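Local structure of amidohydrolase (Brucella melitensis biovar Abortus, 4F0L) at residues 66-72 with 109-114; 127-132 with 146-150; 61-67 with 325-331; 117-123 with 157-161. The protein binds a metal ion, modelled as iron(III), and is probably a hydrolase of the amidohydrolase superfamily with deaminase activity. All coordinates share one frame; numbering follows the deposited sequence.

Interaction 1 of 4, residues 66-72 with 109-114; sequences SHAFQYG and VALRLY. With FE (Fe (III) ion), chain E.
Tyr-71 and Leu-113 form the broad part of this contact, in which the turn after strand 56-66 settles on helix 103-119. Leu-113 lies over one face of the Tyr-71 ring: CB of Leu-113 is 4.0 Å from the ring centroid of Tyr-71, 19° off the normal, a CH-pi contact, while CD1 of Leu-113 comes to 3.5 Å from CD1 of Tyr-71 at the rim. With CG of Tyr-71 anti to its backbone N (chi1 -179°), the ring runs out along the helix until CG of Arg-112 meets its edge.

Smaller van der Waals contacts surround this ring. Ala-68 makes apolar ones, its CB 3.9 Å from CB of Ala-110, and the second leucine branch, CD2 of Leu-113, approaches CA of Ala-68 at 3.5 Å. CG1 of Val-109 lies 3.4 Å from the carbonyl O of Ala-68 and also faces the backbone of Phe-69 and Gly-72.

No hydrogen bond crosses between the segments. Tyr-71 OH bonds Asp-116 of its own chain and Arg-402 of the second subunit, Arg-112 pairs with Glu-446, and Ser-66 OG and Tyr-114 OH both reach Glu-127. NE2 of His-67 binds the iron(III) ion at 2.2 Å; the turn that follows this metal ligand is seated on the helix by shape complementarity, while its polar groups are paired with residues outside the two segments.

Interaction 2 of 4, residues 127-132 with 146-150; sequences EFHYLH and MADRI
The ring of His-129, on strand 122-129, packs against Met-146 and Ala-147 of helix 145-157, the strand and helix being the first two elements of a beta-alpha-beta unit in the TIM-barrel-like amidohydrolase domain. The short axes of strand 127-129 and helix 146-150 run almost antiparallel, at 165°, and pass 10.6 Å apart, as expected when a chain leaves a strand and returns along a covering helix.

Van der Waals packing carries most of the contact. The His-129 ring is directed to the helix by an extended chi1 of 176°, CG lying opposite the backbone N. At its edge, in the ring plane, sits CB of Met-146, 3.7 Å from CE1 of His-129. CD2 of His-129 meets CB of Ala-147 at 3.9 Å, and CG1 of Ile-150 comes obliquely to ND1 of His-129. Although NE2 of His-129 is near N of Ala-147, the angle is too poor for a hydrogen bond. One helical turn after Met-146, CG2 of Ile-150 rests on CG of Glu-127 at 3.8 Å, the two side chains crossing at about a right angle. The glutamate touches the helix with its aliphatic part, whereas its carboxylate OE2 accepts a hydrogen bond from Ala-68 N, and OE1 pairs with Tyr-114 and Ser-66. Beyond the strand, Leu-131 centres an inverse gamma turn and packs against Met-146, with CE of Met-146 4.3 Å from CG of Leu-131.

Polar linkage is indirect. A water donates to O of His-132 at 2.7 Å and accepts from N of Met-146 at 2.8 Å.

Interaction 3 of 4, residues 61-67 with 325-331; sequences MANLHSH and GIGSDSN. With FE (Fe (III) ion), chain E.
Asp-329 and His-65 both hold CG anti to the backbone N (chi1 -175° and -172°), which lays carboxylate and imidazole side by side, pointing the same way toward the iron(III) ion. Their planes are turned 67° apart, and OD1 of Asp-329 sits at the edge of the His-65 ring. His-67 differs, its CG lying beside the backbone N, yet it too runs alongside the aspartate. NE2 of His-65 binds the metal at 2.2 Å and OD1 of Asp-329 at 2.4 Å; with NE2 of His-67, His-241 and two waters they complete the coordination. OD1 of Asp-329 and NE2 of His-67 are drawn together by their shared metal, without a hydrogen bond.

The histidines form the HxH motif at the C-terminal end of the first barrel strand, and the aspartate follows the last, as in other amidohydrolases; strands 56-66 and 323-326 thus meet where the barrel closes. Here the backbones are stitched by Leu-64 N to Ile-326 O and Asp-329 N to His-65 O, both 2.8 Å, and by His-67 N to Asp-329 O (3.1 Å).

Side-chain amides reinforce this seam. Asn-63 grips Ser-328 twice: OD1 of Asn-63 accepts from N of Ser-328 at 2.8 Å, and ND2 of Asn-63 donates to OG of Ser-328, which lies in the amide plane, also at 2.8 Å. ND2 of Asn-331 donates to OG of Ser-66, itself also bonded to Glu-127, at 3.1 Å, and makes a weak bond to O of His-67.

Interaction 4 of 4, residues 117-123 with 157-161; sequences MLEAGFT and AGMGL
The contact lies at the N-terminal ends of the two strands of a beta-alpha-beta unit, strand 122-129, helix 145-157 and strand 160-167, where helix 103-119 leads into the first strand and helix 145-157 into the second. Met-159 is the side chain inserted between them. Its chain bends at chi2 (65°) and again at chi3, which curls the terminal methyl back against the other segment: CE of Met-159 is 3.5 Å from CB of Met-117 and 3.9 Å from CG of Leu-118, and it also faces O of Phe-122. Met-117 crosses it at about a right angle, whereas Leu-118 slides past in the opposite direction. The sulfur lies over the strand backbone, SD of Met-159 being 3.5 Å from C of Thr-123.

Leu-118 also turns CD1 to the end of the second helix, 4.1 Å from CB of Ala-157.

A single hydrogen bond crosses between the backbones, from N of Gly-160 to O of Thr-123 at 3.1 Å. It begins the pairing of the two parallel strands, which Gly-160 continues with Val-125.

Both helices finish alike. Gly-121 and Gly-158 have positive phi and each occupies the C-prime place of a Schellman motif, so the chain reverses promptly into the next strand. Two glycine-capped helices feeding adjacent parallel strands are in keeping with the alpha-to-beta turns of a TIM-barrel fold.

The four contacts follow the early half of the barrel and its closure. Interaction 3 joins strands 56-66 and 323-326, and the other contacts fall within the span of chain it brackets, apart from the start of interaction 1, whose residues Ser-66 and His-67 it shares. Interaction 1 comes before interactions 2 and 4, and interaction 2 lies wholly between the two segments of interaction 4; helix 103-119 serves both 1 and 4, and strand 122-129 both 2 and 4. Centres of interactions 1 and 2 lie about 10 Å apart, those of 2 and 4 about 17 Å. Through Glu-127, interaction 2 touches both 1 and 3. Interaction 4 packs the opposite, N-terminal ends of strands 122-129 and 160-167.

Interaction 1 of 4, residues 66-72 with 109-114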
# COMPACT_ATOMS: atom_id res chain seq x y z
N SER B 66 -15.29 -7.90 -8.06
CA SER B 66 -15.46 -8.20 -6.65
C SER B 66 -16.09 -9.58 -6.47
O SER B 66 -16.99 -9.96 -7.20
CB SER B 66 -16.34 -7.14 -6.00
OG SER B 66 -16.86 -7.55 -4.76
N HIS B 67 -15.58 -10.32 -5.49
CA HIS B 67 -16.28 -11.46 -4.92
C HIS B 67 -16.58 -11.14 -3.51
O HIS B 67 -15.73 -11.30 -2.62
CB HIS B 67 -15.42 -12.72 -4.99
CG HIS B 67 -14.71 -12.88 -6.29
ND1 HIS B 67 -15.37 -12.98 -7.45
CD2 HIS B 67 -13.37 -12.93 -6.59
CE1 HIS B 67 -14.46 -13.11 -8.46
NE2 HIS B 67 -13.25 -13.07 -7.92
N ALA B 68 -17.83 -10.73 -3.26
CA ALA B 68 -18.18 -10.09 -2.00
C ALA B 68 -17.88 -10.98 -0.79
O ALA B 68 -17.37 -10.50 0.21
CB ALA B 68 -19.64 -9.66 -1.97
N PHE B 69 -18.14 -12.28 -0.89
CA PHE B 69 -17.96 -13.18 0.26
C PHE B 69 -16.53 -13.26 0.76
O PHE B 69 -16.31 -13.50 1.92
CB PHE B 69 -18.52 -14.59 -0.01
CG PHE B 69 -17.69 -15.42 -0.95
CD1 PHE B 69 -16.68 -16.22 -0.46
CD2 PHE B 69 -17.93 -15.41 -2.32
CE1 PHE B 69 -15.91 -17.00 -1.33
CE2 PHE B 69 -17.17 -16.18 -3.19
CZ PHE B 69 -16.16 -16.97 -2.69
N GLN B 70 -15.57 -13.03 -0.14
CA GLN B 70 -14.17 -13.11 0.21
C GLN B 70 -13.75 -12.00 1.16
O GLN B 70 -12.72 -12.13 1.85
CB GLN B 70 -13.27 -13.17 -1.05
CG GLN B 70 -13.50 -14.47 -1.85
CD GLN B 70 -12.68 -14.57 -3.11
OE1 GLN B 70 -11.78 -13.80 -3.34
NE2 GLN B 70 -12.96 -15.58 -3.92
N TYR B 71 -14.52 -10.91 1.20
CA TYR B 71 -14.26 -9.84 2.18
C TYR B 71 -14.25 -10.42 3.59
O TYR B 71 -13.55 -9.92 4.46
CB TYR B 71 -15.35 -8.79 2.09
CG TYR B 71 -15.26 -7.57 3.01
CD1 TYR B 71 -14.30 -6.57 2.81
CD2 TYR B 71 -16.20 -7.39 4.02
CE1 TYR B 71 -14.25 -5.45 3.63
CE2 TYR B 71 -16.18 -6.27 4.83
CZ TYR B 71 -15.18 -5.30 4.64
OH TYR B 71 -15.19 -4.19 5.46
N GLY B 72 -15.08 -11.43 3.83
CA GLY B 72 -15.10 -12.08 5.14
C GLY B 72 -13.78 -12.75 5.52
O GLY B 72 -13.47 -12.88 6.70
N VAL B 109 -22.17 -9.57 4.87
CA VAL B 109 -20.82 -9.40 4.36
C VAL B 109 -20.76 -8.44 3.15
O VAL B 109 -19.94 -7.51 3.14
CB VAL B 109 -20.20 -10.74 3.98
CG1 VAL B 109 -18.85 -10.55 3.30
CG2 VAL B 109 -20.07 -11.62 5.24
N ALA B 110 -21.64 -8.65 2.17
CA ALA B 110 -21.68 -7.77 1.00
C ALA B 110 -22.01 -6.32 1.39
O ALA B 110 -21.43 -5.39 0.86
CB ALA B 110 -22.70 -8.28 -0.00
N LEU B 111 -22.94 -6.13 2.30
CA LEU B 111 -23.24 -4.77 2.75
C LEU B 111 -22.02 -4.09 3.33
O LEU B 111 -21.68 -2.95 2.92
CB LEU B 111 -24.43 -4.71 3.72
CG LEU B 111 -24.74 -3.32 4.30
CD1 LEU B 111 -25.08 -2.33 3.21
CD2 LEU B 111 -25.85 -3.39 5.36
N ARG B 112 -21.32 -4.75 4.25
CA ARG B 112 -20.19 -4.11 4.91
C ARG B 112 -19.05 -3.85 3.93
O ARG B 112 -18.35 -2.85 4.04
CB ARG B 112 -19.71 -4.95 6.10
CG ARG B 112 -18.64 -4.29 6.94
CD ARG B 112 -19.16 -3.00 7.59
NE ARG B 112 -18.14 -2.21 8.28
CZ ARG B 112 -17.28 -1.37 7.69
NH1 ARG B 112 -17.28 -1.17 6.38
NH2 ARG B 112 -16.39 -0.72 8.42
N LEU B 113 -18.88 -4.75 2.97
CA LEU B 113 -17.94 -4.53 1.87
C LEU B 113 -18.28 -3.31 1.01
O LEU B 113 -17.40 -2.48 0.70
CB LEU B 113 -17.92 -5.74 0.97
CG LEU B 113 -17.16 -5.53 -0.34
CD1 LEU B 113 -15.71 -5.16 -0.08
CD2 LEU B 113 -17.30 -6.74 -1.29
N TYR B 114 -19.55 -3.20 0.65
CA TYR B 114 -19.95 -2.09 -0.21
C TYR B 114 -19.85 -0.76 0.55
O TYR B 114 -19.51 0.26 -0.04
CB TYR B 114 -21.34 -2.32 -0.84
CG TYR B 114 -21.43 -3.57 -1.74
CD1 TYR B 114 -20.30 -4.10 -2.38
CD2 TYR B 114 -22.64 -4.21 -1.96
CE1 TYR B 114 -20.38 -5.23 -3.17
CE2 TYR B 114 -22.73 -5.31 -2.76
CZ TYR B 114 -21.60 -5.83 -3.36
OH TYR B 114 -21.67 -6.95 -4.15
FE FE E . -11.56 -12.73 -9.26
O HOH W 1 -9.41 -12.91 -9.51
O HOH W 2 -10.87 -14.52 -8.05

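Interaction 2 of 4, residues 127-132 with 146-150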
# COMPACT_ATOMS: atom_id res chain seq x y z
N GLU B 127 -19.98 -7.04 -9.44
CA GLU B 127 -20.00 -8.22 -8.60
C GLU B 127 -20.00 -9.49 -9.45
O GLU B 127 -20.98 -9.85 -10.07
CB GLU B 127 -21.21 -8.22 -7.68
CG GLU B 127 -21.22 -9.35 -6.65
CD GLU B 127 -20.02 -9.34 -5.70
OE1 GLU B 127 -19.55 -8.24 -5.31
OE2 GLU B 127 -19.56 -10.44 -5.33
N PHE B 128 -18.85 -10.14 -9.45
CA PHE B 128 -18.56 -11.31 -10.26
C PHE B 128 -18.96 -12.46 -9.35
O PHE B 128 -18.16 -12.96 -8.52
CB PHE B 128 -17.05 -11.28 -10.58
CG PHE B 128 -16.57 -12.28 -11.59
CD1 PHE B 128 -16.33 -13.60 -11.23
CD2 PHE B 128 -16.24 -11.89 -12.86
CE1 PHE B 128 -15.81 -14.52 -12.15
CE2 PHE B 128 -15.73 -12.79 -13.78
CZ PHE B 128 -15.51 -14.11 -13.43
N HIS B 129 -20.21 -12.87 -9.51
CA HIS B 129 -20.94 -13.58 -8.49
C HIS B 129 -21.09 -15.06 -8.78
O HIS B 129 -21.85 -15.44 -9.69
CB HIS B 129 -22.34 -12.97 -8.40
CG HIS B 129 -23.24 -13.68 -7.44
ND1 HIS B 129 -22.93 -13.82 -6.15
CD2 HIS B 129 -24.46 -14.34 -7.64
CE1 HIS B 129 -23.91 -14.50 -5.53
NE2 HIS B 129 -24.85 -14.82 -6.44
N TYR B 130 -20.38 -15.89 -8.04
CA TYR B 130 -20.45 -17.34 -8.29
C TYR B 130 -20.96 -18.20 -7.14
O TYR B 130 -21.00 -19.41 -7.27
CB TYR B 130 -19.12 -17.89 -8.83
CG TYR B 130 -17.88 -17.72 -7.99
CD1 TYR B 130 -17.59 -18.59 -6.95
CD2 TYR B 130 -16.95 -16.75 -8.31
CE1 TYR B 130 -16.42 -18.45 -6.21
CE2 TYR B 130 -15.77 -16.61 -7.58
CZ TYR B 130 -15.51 -17.46 -6.54
OH TYR B 130 -14.34 -17.32 -5.82
N LEU B 131 -21.33 -17.58 -6.03
CA LEU B 131 -21.79 -18.32 -4.89
C LEU B 131 -23.30 -18.42 -5.00
O LEU B 131 -24.04 -17.55 -4.51
CB LEU B 131 -21.36 -17.60 -3.62
CG LEU B 131 -21.74 -18.24 -2.31
CD1 LEU B 131 -21.27 -19.69 -2.22
CD2 LEU B 131 -21.20 -17.37 -1.17
N HIS B 132 -23.77 -19.47 -5.69
CA HIS B 132 -25.17 -19.55 -6.11
C HIS B 132 -26.07 -20.37 -5.23
O HIS B 132 -27.12 -19.90 -4.82
CB HIS B 132 -25.27 -20.11 -7.52
CG HIS B 132 -24.62 -19.27 -8.58
ND1 HIS B 132 -24.94 -17.97 -8.76
CD2 HIS B 132 -23.68 -19.59 -9.56
CE1 HIS B 132 -24.23 -17.49 -9.81
NE2 HIS B 132 -23.44 -18.47 -10.28
N MET B 146 -29.04 -15.92 -3.83
CA MET B 146 -27.78 -15.30 -3.44
C MET B 146 -27.53 -14.01 -4.19
O MET B 146 -27.02 -13.05 -3.61
CB MET B 146 -26.59 -16.27 -3.60
CG MET B 146 -26.52 -17.31 -2.50
SD MET B 146 -26.10 -16.56 -0.92
CE MET B 146 -25.35 -17.91 -0.03
N ALA B 147 -27.93 -13.96 -5.47
CA ALA B 147 -27.86 -12.71 -6.27
C ALA B 147 -28.81 -11.66 -5.71
O ALA B 147 -28.48 -10.45 -5.70
CB ALA B 147 -28.12 -12.95 -7.77
N ASP B 148 -29.99 -12.09 -5.25
CA ASP B 148 -30.94 -11.19 -4.62
C ASP B 148 -30.34 -10.54 -3.34
O ASP B 148 -30.62 -9.38 -3.02
CB ASP B 148 -32.24 -11.89 -4.24
CG ASP B 148 -32.96 -12.54 -5.43
OD1 ASP B 148 -32.58 -12.38 -6.61
OD2 ASP B 148 -33.94 -13.25 -5.15
N ARG B 149 -29.55 -11.33 -2.61
CA ARG B 149 -28.86 -10.80 -1.41
C ARG B 149 -27.84 -9.71 -1.76
O ARG B 149 -27.72 -8.69 -1.04
CB ARG B 149 -28.19 -11.92 -0.64
CG ARG B 149 -29.17 -12.95 -0.10
CD ARG B 149 -30.10 -12.33 0.94
NE ARG B 149 -30.96 -13.34 1.53
CZ ARG B 149 -31.54 -13.25 2.73
NH1 ARG B 149 -31.35 -12.20 3.53
NH2 ARG B 149 -32.31 -14.23 3.16
N ILE B 150 -27.11 -9.92 -2.86
CA ILE B 150 -26.16 -8.93 -3.38
C ILE B 150 -26.90 -7.66 -3.70
O ILE B 150 -26.52 -6.57 -3.23
CB ILE B 150 -25.44 -9.45 -4.64
CG1 ILE B 150 -24.53 -10.62 -4.31
CG2 ILE B 150 -24.68 -8.34 -5.35
CD1 ILE B 150 -23.57 -10.39 -3.16
O HOH W 3 -28.79 -18.01 -5.75

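Interaction 3 of 4, residues 61-67 with 325-331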
# COMPACT_ATOMS: atom_id res chain seq x y z
N MET B 61 -15.33 6.11 -8.86
CA MET B 61 -14.57 5.03 -9.46
C MET B 61 -15.39 3.75 -9.45
O MET B 61 -15.94 3.36 -8.41
CB MET B 61 -13.29 4.81 -8.66
CG MET B 61 -12.35 3.74 -9.20
SD MET B 61 -11.57 4.18 -10.75
CE MET B 61 -10.51 5.47 -10.09
N ALA B 62 -15.44 3.08 -10.59
CA ALA B 62 -16.00 1.72 -10.59
C ALA B 62 -15.02 0.77 -9.98
O ALA B 62 -13.79 0.82 -10.23
CB ALA B 62 -16.38 1.26 -12.02
N ASN B 63 -15.56 -0.16 -9.19
CA ASN B 63 -14.77 -1.26 -8.67
C ASN B 63 -15.17 -2.44 -9.51
O ASN B 63 -16.15 -3.09 -9.24
CB ASN B 63 -15.07 -1.47 -7.18
CG ASN B 63 -14.03 -2.35 -6.49
OD1 ASN B 63 -13.71 -3.44 -6.97
ND2 ASN B 63 -13.50 -1.86 -5.40
N LEU B 64 -14.44 -2.70 -10.58
CA LEU B 64 -15.03 -3.51 -11.66
C LEU B 64 -15.00 -5.03 -11.45
O LEU B 64 -15.44 -5.75 -12.32
CB LEU B 64 -14.43 -3.12 -13.02
CG LEU B 64 -12.92 -3.13 -13.24
CD1 LEU B 64 -12.29 -4.38 -12.65
CD2 LEU B 64 -12.68 -3.03 -14.74
N HIS B 65 -14.53 -5.52 -10.29
CA HIS B 65 -14.41 -6.98 -10.06
C HIS B 65 -14.28 -7.23 -8.59
O HIS B 65 -13.31 -6.81 -7.95
CB HIS B 65 -13.19 -7.54 -10.76
CG HIS B 65 -13.07 -9.03 -10.74
ND1 HIS B 65 -13.83 -9.83 -11.54
CD2 HIS B 65 -12.23 -9.88 -10.03
CE1 HIS B 65 -13.51 -11.12 -11.30
NE2 HIS B 65 -12.52 -11.15 -10.41
N SER B 66 -15.29 -7.90 -8.06
CA SER B 66 -15.46 -8.20 -6.65
C SER B 66 -16.09 -9.58 -6.47
O SER B 66 -16.99 -9.96 -7.20
CB SER B 66 -16.34 -7.14 -6.00
OG SER B 66 -16.86 -7.55 -4.76
N HIS B 67 -15.58 -10.32 -5.49
CA HIS B 67 -16.28 -11.46 -4.92
C HIS B 67 -16.58 -11.14 -3.51
O HIS B 67 -15.73 -11.30 -2.62
CB HIS B 67 -15.42 -12.72 -4.99
CG HIS B 67 -14.71 -12.88 -6.29
ND1 HIS B 67 -15.37 -12.98 -7.45
CD2 HIS B 67 -13.37 -12.93 -6.59
CE1 HIS B 67 -14.46 -13.11 -8.46
NE2 HIS B 67 -13.25 -13.07 -7.92
N GLY B 325 -9.69 -0.91 -15.97
CA GLY B 325 -10.23 -0.52 -14.68
C GLY B 325 -9.62 -1.34 -13.54
O GLY B 325 -8.80 -2.26 -13.76
N ILE B 326 -10.02 -1.02 -12.32
CA ILE B 326 -9.53 -1.71 -11.15
C ILE B 326 -10.64 -2.35 -10.35
O ILE B 326 -11.77 -1.82 -10.26
CB ILE B 326 -8.73 -0.78 -10.20
CG1 ILE B 326 -9.54 0.49 -9.85
CG2 ILE B 326 -7.37 -0.45 -10.82
CD1 ILE B 326 -8.93 1.34 -8.74
N GLY B 327 -10.31 -3.51 -9.79
CA GLY B 327 -11.20 -4.24 -8.92
C GLY B 327 -10.51 -4.78 -7.68
O GLY B 327 -9.40 -5.29 -7.75
N SER B 328 -11.22 -4.70 -6.56
CA SER B 328 -10.68 -5.19 -5.28
C SER B 328 -10.63 -6.73 -5.20
O SER B 328 -9.87 -7.29 -4.42
CB SER B 328 -11.52 -4.65 -4.15
OG SER B 328 -11.40 -3.24 -4.07
N ASP B 329 -11.47 -7.39 -5.99
CA ASP B 329 -11.33 -8.83 -6.31
C ASP B 329 -11.50 -9.69 -5.05
O ASP B 329 -12.65 -10.01 -4.70
CB ASP B 329 -10.02 -9.10 -7.07
CG ASP B 329 -9.87 -10.57 -7.54
OD1 ASP B 329 -10.81 -11.38 -7.38
OD2 ASP B 329 -8.82 -10.91 -8.12
N SER B 330 -10.40 -10.07 -4.40
CA SER B 330 -10.47 -10.87 -3.16
C SER B 330 -10.96 -10.03 -2.02
O SER B 330 -11.35 -10.55 -0.95
CB SER B 330 -9.09 -11.48 -2.78
OG SER B 330 -8.18 -10.46 -2.35
N ASN B 331 -10.94 -8.72 -2.24
CA ASN B 331 -11.43 -7.78 -1.21
C ASN B 331 -10.62 -7.84 0.08
O ASN B 331 -11.12 -7.50 1.20
CB ASN B 331 -12.93 -7.97 -0.99
CG ASN B 331 -13.75 -7.56 -2.24
OD1 ASN B 331 -13.53 -6.51 -2.79
ND2 ASN B 331 -14.70 -8.38 -2.67
FE FE E . -11.56 -12.73 -9.26
O HOH W 4 -12.28 0.91 -12.56
O HOH W 1 -9.41 -12.91 -9.51
O HOH W 2 -10.87 -14.52 -8.05

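Interaction 4 of 4, residues 117-123 with 157-161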
# COMPACT_ATOMS: atom_id res chain seq x y z
N MET B 117 -16.16 -0.00 0.30
CA MET B 117 -15.88 0.51 -1.07
C MET B 117 -16.36 1.95 -1.22
O MET B 117 -15.63 2.78 -1.72
CB MET B 117 -16.58 -0.35 -2.12
CG MET B 117 -15.94 -1.73 -2.32
SD MET B 117 -16.80 -2.65 -3.61
CE MET B 117 -15.72 -4.07 -3.85
N LEU B 118 -17.58 2.24 -0.78
CA LEU B 118 -18.11 3.61 -0.87
C LEU B 118 -17.22 4.59 -0.10
O LEU B 118 -16.89 5.65 -0.63
CB LEU B 118 -19.57 3.69 -0.38
CG LEU B 118 -20.63 3.24 -1.38
CD1 LEU B 118 -21.98 2.96 -0.75
CD2 LEU B 118 -20.80 4.33 -2.48
N GLU B 119 -16.81 4.22 1.10
CA GLU B 119 -15.91 5.06 1.89
C GLU B 119 -14.52 5.28 1.24
O GLU B 119 -13.87 6.29 1.45
CB GLU B 119 -15.78 4.51 3.31
CG GLU B 119 -17.04 4.63 4.16
CD GLU B 119 -16.81 4.19 5.62
OE1 GLU B 119 -15.68 3.73 5.92
OE2 GLU B 119 -17.75 4.34 6.47
N ALA B 120 -14.13 4.38 0.36
CA ALA B 120 -12.91 4.50 -0.38
C ALA B 120 -13.10 5.27 -1.72
O ALA B 120 -12.13 5.47 -2.44
CB ALA B 120 -12.34 3.10 -0.66
N GLY B 121 -14.34 5.64 -2.06
CA GLY B 121 -14.58 6.45 -3.26
C GLY B 121 -15.00 5.64 -4.48
O GLY B 121 -14.96 6.15 -5.61
N PHE B 122 -15.32 4.35 -4.30
CA PHE B 122 -15.87 3.57 -5.40
C PHE B 122 -17.38 3.73 -5.37
O PHE B 122 -18.00 3.51 -4.33
CB PHE B 122 -15.57 2.08 -5.22
CG PHE B 122 -14.12 1.72 -5.30
CD1 PHE B 122 -13.50 1.57 -6.52
CD2 PHE B 122 -13.38 1.47 -4.13
CE1 PHE B 122 -12.17 1.17 -6.59
CE2 PHE B 122 -12.07 1.10 -4.19
CZ PHE B 122 -11.46 0.95 -5.43
N THR B 123 -17.98 4.07 -6.52
CA THR B 123 -19.41 4.38 -6.62
C THR B 123 -20.26 3.31 -7.32
O THR B 123 -21.50 3.40 -7.35
CB THR B 123 -19.62 5.71 -7.34
OG1 THR B 123 -18.88 5.74 -8.57
CG2 THR B 123 -19.14 6.87 -6.43
N ALA B 157 -26.77 -0.18 0.77
CA ALA B 157 -25.54 0.64 0.77
C ALA B 157 -25.67 1.93 -0.04
O ALA B 157 -24.97 2.93 0.21
CB ALA B 157 -24.35 -0.17 0.26
N GLY B 158 -26.57 1.89 -1.02
CA GLY B 158 -26.70 2.93 -2.03
C GLY B 158 -25.59 2.82 -3.07
O GLY B 158 -25.25 3.78 -3.71
N MET B 159 -25.01 1.63 -3.20
CA MET B 159 -23.91 1.36 -4.13
C MET B 159 -24.47 0.99 -5.52
O MET B 159 -25.44 0.23 -5.61
CB MET B 159 -23.08 0.19 -3.59
CG MET B 159 -22.09 -0.40 -4.58
SD MET B 159 -20.80 0.78 -5.02
CE MET B 159 -19.61 0.31 -3.76
N GLY B 160 -23.87 1.53 -6.59
CA GLY B 160 -24.28 1.18 -7.96
C GLY B 160 -23.89 -0.26 -8.21
O GLY B 160 -22.90 -0.70 -7.68
N LEU B 161 -24.67 -0.99 -9.00
CA LEU B 161 -24.42 -2.43 -9.20
C LEU B 161 -24.46 -2.81 -10.68
O LEU B 161 -25.46 -2.62 -11.37
CB LEU B 161 -25.48 -3.25 -8.45
CG LEU B 161 -25.40 -4.79 -8.57
CD1 LEU B 161 -24.05 -5.34 -8.09
CD2 LEU B 161 -26.55 -5.42 -7.78